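Local atomic coordinates of sensor protein QseC (Escherichia coli, PDB entry 3JZ3), a protein that serves as the sensor histidine kinase of the QseB/QseC two-component system, using ATP to phosphorylate a histidine and activating the flagella regulon. Residues D65-L70 / A191-M196; V73-L78 / K110-P115; D99-L104 / G136-V141; V122-D127 / L184-R189; V150-P155 / G206-K211. All blocks are in the same frame, centred on the assembly; numbering follows the deposited sequence.

Contact 1 of 5, residues D65-L70 / A191-M196; sequences DSLDNL and AKLHGM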
# COMPACT_ATOMS: atom_id res chain seq x y z
N ASP B 65 -3.74 -6.07 -19.81
CA ASP B 65 -4.89 -5.92 -20.70
C ASP B 65 -6.23 -6.14 -20.00
O ASP B 65 -7.16 -5.34 -20.15
CB ASP B 65 -4.75 -6.86 -21.91
CG ASP B 65 -4.40 -8.29 -21.52
OD1 ASP B 65 -3.29 -8.52 -21.00
OD2 ASP B 65 -5.24 -9.19 -21.75
N SER B 66 -6.34 -7.23 -19.24
CA SER B 66 -7.59 -7.61 -18.59
C SER B 66 -7.37 -8.10 -17.16
O SER B 66 -6.24 -8.20 -16.69
CB SER B 66 -8.30 -8.69 -19.41
OG SER B 66 -7.59 -9.92 -19.35
N LEU B 67 -8.48 -8.41 -16.48
CA LEU B 67 -8.45 -8.92 -15.12
C LEU B 67 -8.30 -10.44 -15.08
O LEU B 67 -8.24 -11.04 -14.00
CB LEU B 67 -9.74 -8.52 -14.38
CG LEU B 67 -10.13 -7.04 -14.29
CD1 LEU B 67 -11.58 -6.91 -13.87
CD2 LEU B 67 -9.23 -6.28 -13.33
N ASP B 68 -8.23 -11.06 -16.26
CA ASP B 68 -8.30 -12.51 -16.41
C ASP B 68 -7.28 -13.31 -15.59
O ASP B 68 -7.62 -14.38 -15.07
CB ASP B 68 -8.21 -12.91 -17.89
CG ASP B 68 -9.49 -12.61 -18.65
OD1 ASP B 68 -10.59 -12.86 -18.10
OD2 ASP B 68 -9.40 -12.13 -19.80
N ASN B 69 -6.06 -12.80 -15.47
CA ASN B 69 -5.01 -13.50 -14.73
C ASN B 69 -4.51 -12.82 -13.45
O ASN B 69 -3.62 -13.35 -12.77
CB ASN B 69 -3.85 -13.86 -15.66
CG ASN B 69 -4.14 -15.09 -16.50
OD1 ASN B 69 -4.35 -16.18 -15.97
ND2 ASN B 69 -4.14 -14.93 -17.82
N LEU B 70 -5.08 -11.66 -13.12
CA LEU B 70 -4.72 -10.93 -11.91
C LEU B 70 -5.07 -11.70 -10.65
O LEU B 70 -6.13 -12.32 -10.57
CB LEU B 70 -5.39 -9.56 -11.86
CG LEU B 70 -4.62 -8.32 -12.29
CD1 LEU B 70 -5.52 -7.11 -12.15
CD2 LEU B 70 -3.35 -8.14 -11.48
N ALA B 191 -9.60 2.17 -14.17
CA ALA B 191 -10.96 2.15 -14.70
C ALA B 191 -11.05 1.34 -15.99
O ALA B 191 -11.88 0.43 -16.10
CB ALA B 191 -11.47 3.57 -14.92
N LYS B 192 -10.17 1.66 -16.94
CA LYS B 192 -10.14 1.00 -18.26
C LYS B 192 -9.90 -0.50 -18.13
O LYS B 192 -10.50 -1.29 -18.85
CB LYS B 192 -9.08 1.64 -19.16
N LEU B 193 -9.03 -0.87 -17.20
CA LEU B 193 -8.75 -2.27 -16.90
C LEU B 193 -10.00 -3.00 -16.40
O LEU B 193 -10.19 -4.18 -16.69
CB LEU B 193 -7.61 -2.38 -15.89
CG LEU B 193 -7.13 -3.74 -15.39
CD1 LEU B 193 -6.43 -4.53 -16.49
CD2 LEU B 193 -6.19 -3.55 -14.20
N HIS B 194 -10.85 -2.28 -15.67
CA HIS B 194 -12.08 -2.84 -15.10
C HIS B 194 -13.30 -2.68 -16.02
O HIS B 194 -14.43 -2.97 -15.61
CB HIS B 194 -12.38 -2.19 -13.75
CG HIS B 194 -11.44 -2.61 -12.67
ND1 HIS B 194 -10.21 -2.03 -12.47
CD2 HIS B 194 -11.56 -3.57 -11.71
CE1 HIS B 194 -9.61 -2.61 -11.45
NE2 HIS B 194 -10.41 -3.54 -10.97
N GLY B 195 -13.07 -2.22 -17.24
CA GLY B 195 -14.17 -1.97 -18.19
C GLY B 195 -15.03 -0.79 -17.78
O GLY B 195 -16.23 -0.77 -18.04
N MSE B 196 -14.40 0.19 -17.13
CA MSE B 196 -15.11 1.37 -16.64
C MSE B 196 -14.63 2.60 -17.38
O MSE B 196 -13.51 2.64 -17.88
CB MSE B 196 -14.87 1.55 -15.13
CG MSE B 196 -15.41 0.43 -14.25
SE MSE B 196 -14.89 0.65 -12.37
CE MSE B 196 -15.71 -0.97 -11.64
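The imidazole of His194 is the flat group to start from. Over one face sits the CD2 methyl of Leu67, in a CH-pi contact 4.0 Å from the ring centroid and displaced from the centre toward the rim. Both ring nitrogens are occupied outside the two segments: ND1 bonds back to Ile190 O, and NE2 takes the backbone N-H of Gln114, so the ring is held against rotation while Leu67 crosses it at about a right angle. The second flat group, the carboxylate of Asp68, is met by Ser66 OG from above its plane, with OG 2.9 Å from OD2, a local bond within the loop.

Leu193 does the rest. Its CG is anti to the backbone N (chi1 179°), which carries the two methyls out to the loop. CD1 rests on the backbone, 3.7 Å from Ser66 O. Leu67 CD2 also lies 3.9 Å from Leu193 CG as these two side chains cross obliquely, and Leu70 CD1 meets Leu193 CD2 tip to tip at 4.2 Å. Asn69 O is bonded by Gln57 of the second subunit, so the loop also touches the dimer partner.

Just past Leu193 the helix ends in a Schellman motif: Met196 N bonds to Ala191 O, Gly195 N to Lys192 O, and Gly195 takes the positive phi. This capped end of helix 186-193, in the ATP-binding domain, receives the linker loop.

Contact 2 of 5, residues V73-L78 / K110-P115; sequences VAEIPL and KRTGQP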
# COMPACT_ATOMS: atom_id res chain seq x y z
N VAL B 73 -8.78 -11.38 -8.09
CA VAL B 73 -9.92 -10.81 -8.80
C VAL B 73 -11.20 -11.49 -8.33
O VAL B 73 -11.29 -12.72 -8.31
CB VAL B 73 -9.77 -10.92 -10.33
CG1 VAL B 73 -11.10 -10.71 -11.04
CG2 VAL B 73 -8.75 -9.91 -10.83
N ALA B 74 -12.18 -10.69 -7.92
CA ALA B 74 -13.42 -11.19 -7.35
C ALA B 74 -14.58 -10.24 -7.65
O ALA B 74 -14.41 -9.21 -8.30
CB ALA B 74 -13.26 -11.39 -5.85
N GLU B 75 -15.77 -10.61 -7.18
CA GLU B 75 -16.93 -9.73 -7.27
C GLU B 75 -16.86 -8.75 -6.11
O GLU B 75 -16.87 -9.15 -4.94
CB GLU B 75 -18.23 -10.54 -7.24
CG GLU B 75 -18.45 -11.46 -8.44
CD GLU B 75 -18.43 -10.73 -9.78
OE1 GLU B 75 -19.15 -9.71 -9.92
OE2 GLU B 75 -17.70 -11.18 -10.68
N ILE B 76 -16.78 -7.46 -6.44
CA ILE B 76 -16.58 -6.43 -5.43
C ILE B 76 -17.89 -5.70 -5.13
O ILE B 76 -18.48 -5.10 -6.03
CB ILE B 76 -15.47 -5.41 -5.84
CG1 ILE B 76 -14.20 -6.13 -6.32
CG2 ILE B 76 -15.16 -4.43 -4.70
CD1 ILE B 76 -13.64 -7.18 -5.35
N PRO B 77 -18.35 -5.76 -3.87
CA PRO B 77 -19.50 -4.96 -3.46
C PRO B 77 -19.09 -3.50 -3.32
O PRO B 77 -18.26 -3.16 -2.46
CB PRO B 77 -19.89 -5.55 -2.09
CG PRO B 77 -18.98 -6.74 -1.87
CD PRO B 77 -17.81 -6.56 -2.76
N LEU B 78 -19.65 -2.64 -4.16
CA LEU B 78 -19.22 -1.25 -4.26
C LEU B 78 -19.64 -0.36 -3.08
O LEU B 78 -18.98 0.65 -2.82
CB LEU B 78 -19.64 -0.63 -5.59
CG LEU B 78 -18.99 -1.25 -6.84
CD1 LEU B 78 -19.33 -0.42 -8.05
CD2 LEU B 78 -17.47 -1.38 -6.71
N LYS B 110 -22.42 -5.18 -7.46
CA LYS B 110 -21.16 -5.92 -7.49
C LYS B 110 -20.49 -5.82 -8.85
O LYS B 110 -21.13 -6.03 -9.88
CB LYS B 110 -21.38 -7.39 -7.11
CG LYS B 110 -21.95 -7.61 -5.72
CD LYS B 110 -21.87 -9.08 -5.33
CE LYS B 110 -22.57 -9.36 -4.01
NZ LYS B 110 -24.06 -9.31 -4.14
N ARG B 111 -19.21 -5.49 -8.85
CA ARG B 111 -18.41 -5.47 -10.07
C ARG B 111 -17.23 -6.42 -9.96
O ARG B 111 -16.69 -6.64 -8.87
CB ARG B 111 -17.90 -4.05 -10.38
CG ARG B 111 -18.95 -3.12 -10.97
CD ARG B 111 -19.39 -3.56 -12.37
NE ARG B 111 -18.35 -3.39 -13.38
CZ ARG B 111 -18.53 -3.56 -14.69
NH1 ARG B 111 -19.72 -3.93 -15.15
NH2 ARG B 111 -17.53 -3.37 -15.53
N THR B 112 -16.85 -7.00 -11.09
CA THR B 112 -15.68 -7.86 -11.15
C THR B 112 -14.45 -6.96 -11.16
O THR B 112 -14.31 -6.07 -12.00
CB THR B 112 -15.71 -8.76 -12.41
OG1 THR B 112 -16.95 -9.48 -12.44
CG2 THR B 112 -14.56 -9.77 -12.39
N GLY B 113 -13.56 -7.18 -10.20
CA GLY B 113 -12.36 -6.37 -10.12
C GLY B 113 -11.33 -6.83 -9.11
O GLY B 113 -11.56 -7.75 -8.33
N GLN B 114 -10.18 -6.16 -9.15
CA GLN B 114 -9.13 -6.34 -8.18
C GLN B 114 -9.33 -5.29 -7.07
O GLN B 114 -9.28 -4.08 -7.35
CB GLN B 114 -7.76 -6.29 -8.89
CG GLN B 114 -6.55 -5.81 -8.08
CD GLN B 114 -6.30 -6.57 -6.80
OE1 GLN B 114 -6.54 -6.05 -5.73
NE2 GLN B 114 -5.82 -7.80 -6.92
N PRO B 115 -9.58 -5.74 -5.83
CA PRO B 115 -9.98 -4.90 -4.69
C PRO B 115 -9.01 -3.76 -4.36
O PRO B 115 -9.44 -2.64 -4.12
CB PRO B 115 -10.02 -5.89 -3.52
CG PRO B 115 -10.20 -7.22 -4.13
CD PRO B 115 -9.50 -7.17 -5.46
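Glu75 and Thr112 make the most telling side-chain pair. Glu75 CG is anti to the carbonyl carbon, and a bend at chi2 (-58°) turns the carboxylate toward Thr112. There Thr112 OG1, also anti to its own carbonyl carbon, donates to Glu75 OE2 at 2.6 Å, on the syn lone pair. That torsion leaves Thr112 CG2 anti to the backbone N, where it meets Val73 CG1 at 3.8 Å.

On the face that carries Ala74, Ile76 and Arg111, Ile76 is bent at both torsions (chi1 -48°, chi2 -53°). CD1 is thereby brought to 3.7 Å from Pro115 CG, the two side chains crossing at about a right angle, and it also packs on Gly113 O. Arg111 is bent at chi2 and chi3; its CG lies alongside Leu78 CD1, 4.0 Å away, while the far end turns off to bond His194 O through NH2. Lys110 runs extended along most of its length and leads away from the other strand.

The backbones are joined in two antiparallel hydrogen-bonded pairs. Ala74 N bonds Gly113 O at 3.0 Å, and Gly113 N returns a bond to Ala74 O. Ile76 and Arg111 do the same, Ile76 N lying 2.6 Å from Arg111 O, in the carbonyl plane. Gln114 then caps the next helix, its OE1 bonding Leu116 N.

The two strands form the small antiparallel sheet found at the start of the histidine kinase ATP-binding domain, next to the linker, with strand 110-113 running into helix 115-131.

Contact 3 of 5, residues D99-L104 / G136-V141; sequences DVRLTL and GSVVDV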
# COMPACT_ATOMS: atom_id res chain seq x y z
N ASP B 99 -16.41 18.22 5.28
CA ASP B 99 -17.39 17.16 5.50
C ASP B 99 -17.50 16.24 4.30
O ASP B 99 -17.54 16.70 3.16
CB ASP B 99 -18.76 17.76 5.84
CG ASP B 99 -18.88 18.15 7.30
OD1 ASP B 99 -17.84 18.30 7.98
OD2 ASP B 99 -20.03 18.32 7.77
N VAL B 100 -17.55 14.93 4.56
CA VAL B 100 -17.70 13.93 3.51
C VAL B 100 -19.06 13.24 3.63
O VAL B 100 -19.36 12.59 4.63
CB VAL B 100 -16.56 12.89 3.51
CG1 VAL B 100 -16.71 11.92 2.34
CG2 VAL B 100 -15.20 13.57 3.44
N ARG B 101 -19.88 13.41 2.60
CA ARG B 101 -21.23 12.87 2.57
C ARG B 101 -21.29 11.69 1.62
O ARG B 101 -21.00 11.84 0.43
CB ARG B 101 -22.23 13.95 2.16
CG ARG B 101 -23.66 13.45 1.91
CD ARG B 101 -24.54 14.54 1.31
NE ARG B 101 -24.70 15.67 2.23
CZ ARG B 101 -24.73 16.95 1.86
NH1 ARG B 101 -24.60 17.29 0.58
NH2 ARG B 101 -24.87 17.89 2.79
N LEU B 102 -21.68 10.53 2.14
CA LEU B 102 -21.88 9.34 1.32
C LEU B 102 -23.37 9.06 1.11
O LEU B 102 -24.11 8.81 2.05
CB LEU B 102 -21.19 8.13 1.94
CG LEU B 102 -21.34 6.80 1.19
CD1 LEU B 102 -20.60 6.81 -0.14
CD2 LEU B 102 -20.88 5.64 2.06
N THR B 103 -23.78 9.12 -0.15
CA THR B 103 -25.15 8.82 -0.55
C THR B 103 -25.17 7.51 -1.32
O THR B 103 -24.37 7.31 -2.24
CB THR B 103 -25.75 9.96 -1.42
OG1 THR B 103 -25.71 11.19 -0.69
CG2 THR B 103 -27.18 9.66 -1.81
N LEU B 104 -26.07 6.61 -0.95
CA LEU B 104 -26.18 5.32 -1.61
C LEU B 104 -27.57 5.16 -2.22
O LEU B 104 -28.54 4.88 -1.52
CB LEU B 104 -25.89 4.18 -0.62
CG LEU B 104 -24.55 4.23 0.14
CD1 LEU B 104 -24.61 3.35 1.37
CD2 LEU B 104 -23.38 3.83 -0.76
N GLY B 136 -15.11 24.38 5.25
CA GLY B 136 -16.54 24.57 5.45
C GLY B 136 -17.43 24.01 4.35
O GLY B 136 -18.65 24.12 4.42
N SER B 137 -16.81 23.42 3.33
CA SER B 137 -17.57 22.85 2.20
C SER B 137 -17.79 21.34 2.35
O SER B 137 -17.28 20.71 3.28
CB SER B 137 -16.89 23.18 0.87
OG SER B 137 -15.63 22.55 0.77
N VAL B 138 -18.57 20.78 1.42
CA VAL B 138 -18.96 19.37 1.48
C VAL B 138 -18.45 18.61 0.26
O VAL B 138 -18.55 19.09 -0.87
CB VAL B 138 -20.51 19.22 1.56
CG1 VAL B 138 -20.89 17.77 1.81
CG2 VAL B 138 -21.09 20.11 2.66
N VAL B 139 -17.90 17.42 0.51
CA VAL B 139 -17.56 16.47 -0.55
C VAL B 139 -18.68 15.44 -0.67
O VAL B 139 -19.04 14.78 0.30
CB VAL B 139 -16.21 15.76 -0.29
CG1 VAL B 139 -15.94 14.70 -1.36
CG2 VAL B 139 -15.08 16.77 -0.23
N ASP B 140 -19.24 15.31 -1.88
CA ASP B 140 -20.32 14.37 -2.15
C ASP B 140 -19.84 13.11 -2.85
O ASP B 140 -19.34 13.18 -3.98
CB ASP B 140 -21.42 15.04 -2.99
CG ASP B 140 -22.19 16.08 -2.21
OD1 ASP B 140 -22.79 15.72 -1.18
OD2 ASP B 140 -22.21 17.26 -2.65
N VAL B 141 -20.00 11.98 -2.19
CA VAL B 141 -19.73 10.67 -2.79
C VAL B 141 -21.06 9.94 -2.97
O VAL B 141 -21.78 9.70 -2.00
CB VAL B 141 -18.76 9.82 -1.93
CG1 VAL B 141 -18.40 8.52 -2.66
CG2 VAL B 141 -17.50 10.60 -1.60
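Val138 offers the bump and Arg101 the lid. Arg101 leaves its strand extended, CG anti to the backbone N, then bends at chi3 (-64°), so that the guanidinium lies flat over Val138 CG1, which stands 3.8 Å from the plane beneath its centre. The same bend sets NH1 3.0 Å from Asp140 OD1, a salt bridge on the syn lone pair but tilted out of the guanidinium plane. Arg101 CD also rests on Asp140 OD1, at 3.3 Å, so the carboxylate oxygen nestles in the crook of the arginine chain.

On the other face the fit is apolar. Leu102 CD1 slips beside Val141, 3.8 Å from CG1, and Val100 CG1 reaches diagonally to Val141 CG2 at 4.2 Å.

The strands are parallel and in simple register. Val139 N bonds to Asp99 O, Arg101 N to Val139 O, Val141 N to Arg101 O and Thr103 N to Val141 O, the last at 2.8 Å, all nearly along the C=O axes.

This is the parallel edge pair of the mixed sheet in the alpha/beta sandwich of the ATP-binding (Bergerat) domain; strand 138-143 continues to strand 147-151. Helix 78-95 covers Val100 and Leu102, while helix 115-131 covers Val139 and Val141 on the same face.

Contact 4 of 5, residues V122-D127 / L184-R189; sequences VRNLLD and LSIVQR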
# COMPACT_ATOMS: atom_id res chain seq x y z
N VAL B 122 -10.60 4.79 -6.10
CA VAL B 122 -11.57 5.55 -5.32
C VAL B 122 -10.87 6.56 -4.42
O VAL B 122 -11.29 7.72 -4.32
CB VAL B 122 -12.51 4.62 -4.49
CG1 VAL B 122 -13.36 5.43 -3.54
CG2 VAL B 122 -13.39 3.79 -5.41
N ARG B 123 -9.80 6.11 -3.78
CA ARG B 123 -9.07 6.93 -2.82
C ARG B 123 -8.37 8.14 -3.46
O ARG B 123 -8.31 9.21 -2.85
CB ARG B 123 -8.07 6.07 -2.06
CG ARG B 123 -7.49 6.74 -0.84
CD ARG B 123 -8.48 6.86 0.30
NE ARG B 123 -7.89 7.56 1.43
CZ ARG B 123 -7.11 7.00 2.35
NH1 ARG B 123 -6.80 5.71 2.29
NH2 ARG B 123 -6.62 7.74 3.34
N ASN B 124 -7.87 7.98 -4.68
CA ASN B 124 -7.30 9.09 -5.44
C ASN B 124 -8.32 10.18 -5.73
O ASN B 124 -8.03 11.37 -5.57
CB ASN B 124 -6.69 8.59 -6.75
CG ASN B 124 -5.25 8.16 -6.58
OD1 ASN B 124 -4.35 8.99 -6.52
ND2 ASN B 124 -5.03 6.86 -6.50
N LEU B 125 -9.52 9.77 -6.15
CA LEU B 125 -10.61 10.70 -6.42
C LEU B 125 -11.04 11.42 -5.15
O LEU B 125 -11.41 12.59 -5.18
CB LEU B 125 -11.80 9.97 -7.04
CG LEU B 125 -11.66 9.32 -8.42
CD1 LEU B 125 -12.94 8.57 -8.74
CD2 LEU B 125 -11.34 10.35 -9.50
N LEU B 126 -11.00 10.69 -4.04
CA LEU B 126 -11.39 11.21 -2.73
C LEU B 126 -10.38 12.20 -2.18
O LEU B 126 -10.76 13.28 -1.74
CB LEU B 126 -11.60 10.08 -1.73
CG LEU B 126 -13.03 9.57 -1.57
CD1 LEU B 126 -13.04 8.40 -0.61
CD2 LEU B 126 -13.93 10.68 -1.07
N ASP B 127 -9.10 11.82 -2.19
CA ASP B 127 -8.02 12.70 -1.76
C ASP B 127 -7.98 13.98 -2.59
O ASP B 127 -7.77 15.06 -2.04
CB ASP B 127 -6.67 11.98 -1.84
CG ASP B 127 -6.54 10.85 -0.83
OD1 ASP B 127 -7.38 10.75 0.08
OD2 ASP B 127 -5.58 10.07 -0.95
N LEU B 184 -3.30 12.61 -12.03
CA LEU B 184 -3.95 11.36 -11.61
C LEU B 184 -4.66 10.69 -12.80
O LEU B 184 -5.87 10.86 -13.01
CB LEU B 184 -4.91 11.61 -10.44
CG LEU B 184 -4.37 11.80 -9.01
CD1 LEU B 184 -3.38 12.96 -8.86
CD2 LEU B 184 -5.52 11.96 -8.03
N SER B 185 -3.88 9.94 -13.57
CA SER B 185 -4.36 9.22 -14.74
C SER B 185 -4.30 7.71 -14.51
O SER B 185 -4.59 6.92 -15.41
CB SER B 185 -3.53 9.59 -15.97
OG SER B 185 -2.18 9.23 -15.79
N ILE B 186 -3.90 7.33 -13.30
CA ILE B 186 -4.00 5.94 -12.85
C ILE B 186 -5.47 5.58 -12.70
O ILE B 186 -5.87 4.43 -12.90
CB ILE B 186 -3.23 5.70 -11.51
CG1 ILE B 186 -3.03 4.19 -11.27
CG2 ILE B 186 -3.94 6.39 -10.34
CD1 ILE B 186 -2.46 3.82 -9.89
N VAL B 187 -6.27 6.59 -12.34
CA VAL B 187 -7.72 6.48 -12.27
C VAL B 187 -8.26 6.03 -13.62
O VAL B 187 -9.03 5.07 -13.70
CB VAL B 187 -8.37 7.82 -11.84
CG1 VAL B 187 -9.89 7.75 -11.93
CG2 VAL B 187 -7.93 8.20 -10.42
N GLN B 188 -7.82 6.69 -14.69
CA GLN B 188 -8.20 6.30 -16.05
C GLN B 188 -7.72 4.89 -16.41
O GLN B 188 -8.44 4.14 -17.06
CB GLN B 188 -7.68 7.32 -17.07
N ARG B 189 -6.51 4.54 -15.96
CA ARG B 189 -5.90 3.25 -16.29
C ARG B 189 -6.58 2.09 -15.57
O ARG B 189 -6.90 1.07 -16.18
CB ARG B 189 -4.40 3.29 -15.99
CG ARG B 189 -3.62 2.06 -16.43
CD ARG B 189 -2.10 2.27 -16.30
NE ARG B 189 -1.53 2.99 -17.44
CZ ARG B 189 -1.26 4.29 -17.47
NH1 ARG B 189 -1.48 5.06 -16.40
NH2 ARG B 189 -0.74 4.83 -18.56
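Two helices of the histidine kinase ATPase domain, the Bergerat fold, meet here in the core. By sequence, helix 115-131 carries the N box, and Leu184 ends the Gly-Leu-Gly-Leu sequence of the G2 box just ahead of helix 186-193.

Apolar contacts come first. Leu125, its CG anti to the carbonyl carbon, turns CD2 toward helix 186-193, where it crosses Val187 obliquely, 3.8 Å from CG1. Val187 uses its other branch as well: CG2 lies 3.9 Å from the CB of Asn124. Around this pair, Phe200 touches Leu125 and Val198 touches Val187, so the helices share one side of the sheet.

The polar side chain at the centre is buried Asn124. Its amide is gripped outside the two segments, ND2 bonding both Leu120 O, one turn back, and Thr52 OG1 on helix 42-61. Toward helix 186-193 the same ND2 meets only carbon, with Ile186 CG2 at 4.0 Å.

Among charged groups, Arg123 and Asp127 pair along their own helix, NE to OD1 at 3.5 Å. Arg189 instead reaches Asp56 of helix 42-61.

Leu184 crosses Asn124 obliquely: its CD2 sits 3.5 Å from Asn124 OD1 and 3.6 Å from the backbone O of the same residue.

Contact 5 of 5, residues V150-P155 / G206-K211; sequences VRDNGP and GGFEAK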
# COMPACT_ATOMS: atom_id res chain seq x y z
N VAL B 150 -17.83 11.35 -7.40
CA VAL B 150 -17.15 12.11 -6.36
C VAL B 150 -17.17 13.57 -6.81
O VAL B 150 -16.76 13.89 -7.93
CB VAL B 150 -15.71 11.60 -6.12
CG1 VAL B 150 -15.07 12.33 -4.94
CG2 VAL B 150 -15.71 10.09 -5.88
N ARG B 151 -17.64 14.45 -5.93
CA ARG B 151 -17.94 15.83 -6.28
C ARG B 151 -17.57 16.79 -5.15
O ARG B 151 -17.94 16.57 -4.00
CB ARG B 151 -19.43 15.95 -6.61
CG ARG B 151 -19.92 17.35 -6.94
CD ARG B 151 -21.36 17.52 -6.49
NE ARG B 151 -21.95 18.78 -6.95
CZ ARG B 151 -21.74 19.97 -6.40
NH1 ARG B 151 -20.95 20.09 -5.33
NH2 ARG B 151 -22.32 21.04 -6.91
N ASP B 152 -16.84 17.85 -5.49
CA ASP B 152 -16.44 18.87 -4.52
C ASP B 152 -16.92 20.27 -4.92
O ASP B 152 -17.50 20.44 -5.99
CB ASP B 152 -14.92 18.85 -4.29
CG ASP B 152 -14.13 19.15 -5.56
OD1 ASP B 152 -13.55 18.20 -6.14
OD2 ASP B 152 -14.09 20.33 -5.99
N ASN B 153 -16.66 21.25 -4.06
CA ASN B 153 -17.02 22.65 -4.31
C ASN B 153 -15.81 23.55 -4.61
O ASN B 153 -15.88 24.77 -4.41
CB ASN B 153 -17.81 23.22 -3.13
CG ASN B 153 -19.20 22.64 -3.03
OD1 ASN B 153 -20.00 22.75 -3.96
ND2 ASN B 153 -19.51 22.03 -1.89
N GLY B 154 -14.72 22.95 -5.07
CA GLY B 154 -13.50 23.68 -5.37
C GLY B 154 -13.44 24.25 -6.77
O GLY B 154 -14.45 24.24 -7.49
N PRO B 155 -12.26 24.76 -7.18
CA PRO B 155 -12.04 25.36 -8.50
C PRO B 155 -12.28 24.40 -9.66
O PRO B 155 -12.18 23.18 -9.49
CB PRO B 155 -10.56 25.77 -8.45
CG PRO B 155 -10.23 25.87 -7.00
CD PRO B 155 -11.04 24.80 -6.35
N GLY B 206 -21.76 24.05 -9.66
CA GLY B 206 -20.42 24.59 -9.42
C GLY B 206 -19.53 23.63 -8.66
O GLY B 206 -19.99 22.90 -7.78
N GLY B 207 -18.24 23.65 -8.99
CA GLY B 207 -17.26 22.75 -8.37
C GLY B 207 -16.82 21.64 -9.30
O GLY B 207 -17.35 21.50 -10.41
N PHE B 208 -15.86 20.83 -8.84
CA PHE B 208 -15.33 19.73 -9.64
C PHE B 208 -16.15 18.45 -9.49
O PHE B 208 -16.79 18.23 -8.46
CB PHE B 208 -13.86 19.47 -9.28
CG PHE B 208 -13.15 18.53 -10.22
CD1 PHE B 208 -12.80 18.95 -11.50
CD2 PHE B 208 -12.83 17.24 -9.82
CE1 PHE B 208 -12.14 18.08 -12.38
CE2 PHE B 208 -12.16 16.37 -10.69
CZ PHE B 208 -11.82 16.79 -11.97
N GLU B 209 -16.13 17.62 -10.52
CA GLU B 209 -16.88 16.37 -10.53
C GLU B 209 -16.13 15.27 -11.28
O GLU B 209 -15.57 15.50 -12.35
CB GLU B 209 -18.26 16.59 -11.16
CG GLU B 209 -19.16 15.35 -11.20
CD GLU B 209 -20.38 15.53 -12.08
OE1 GLU B 209 -21.05 16.59 -11.98
OE2 GLU B 209 -20.69 14.62 -12.87
N ALA B 210 -16.13 14.07 -10.70
CA ALA B 210 -15.60 12.88 -11.35
C ALA B 210 -16.66 11.78 -11.31
O ALA B 210 -17.24 11.53 -10.25
CB ALA B 210 -14.32 12.43 -10.68
N LYS B 211 -16.91 11.16 -12.45
CA LYS B 211 -17.92 10.11 -12.54
C LYS B 211 -17.34 8.83 -13.15
O LYS B 211 -16.86 8.84 -14.29
CB LYS B 211 -19.13 10.57 -13.36
CG LYS B 211 -20.20 9.49 -13.56
CD LYS B 211 -21.04 9.75 -14.81
CE LYS B 211 -22.12 10.79 -14.56
NZ LYS B 211 -22.80 11.19 -15.83
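Backbone hydrogen bonds set the frame. Val150 and Ala210 form an antiparallel hydrogen-bonded pair, Val150 N to Ala210 O at 2.9 Å with the return bond nearly along the C=O axis. The next bond, Asp152 N to Phe208 O at 3.0 Å, approaches from above the carbonyl plane as the first strand gives way to loop.

Side-chain bonds take over there. Asp152 holds its CG in the crowded position between N and C (chi1 61°), which lets OD2 accept Gly154 N at 2.8 Å on its anti lone pair, an Asx turn. A weak bond from Phe208 N reaches the same oxygen. This is the Asp-Asn-Gly-Pro-Gly sequence of the G1 box, which in histidine kinases of this fold borders the nucleotide pocket. Arg151 NH1 donates to Asn153 OD1 at 3.1 Å, in the guanidinium plane but above the plane of the amide.

In van der Waals contact, Asp152 OD1 lies 3.4 Å from Phe208 CB, near the plane of the ring, with carboxylate and ring turned only 15° apart. Phe208 then leads away to touch Asn128 on helix 115-131.

CA-H...O contacts form a separate group at Gly207, which fits snugly against the turn: its CA approaches Asp152 O and Gly154 O, each 3.3 Å away.

How the contacts relate
Contacts 1 and 2 lie together at the linker end, centres 11 Å apart, and meet through His194, which bonds both Arg111 and Gln114. Contacts 3 and 5 share the mixed sheet at the far end, also 11 Å apart, joined by Asp140 N to Arg151 O. Contact 4, near the chain's centre, touches both of these: Leu126 packs on Val141, and Leu125 on Ala210. Along the chain, contact 1 opens first and brackets contacts 2, 3 and 4; contact 5 crosses it and closes last. Helix 186-193 serves contacts 1 and 4, so the ATPase core is tied directly to the linker from the dimerization helices.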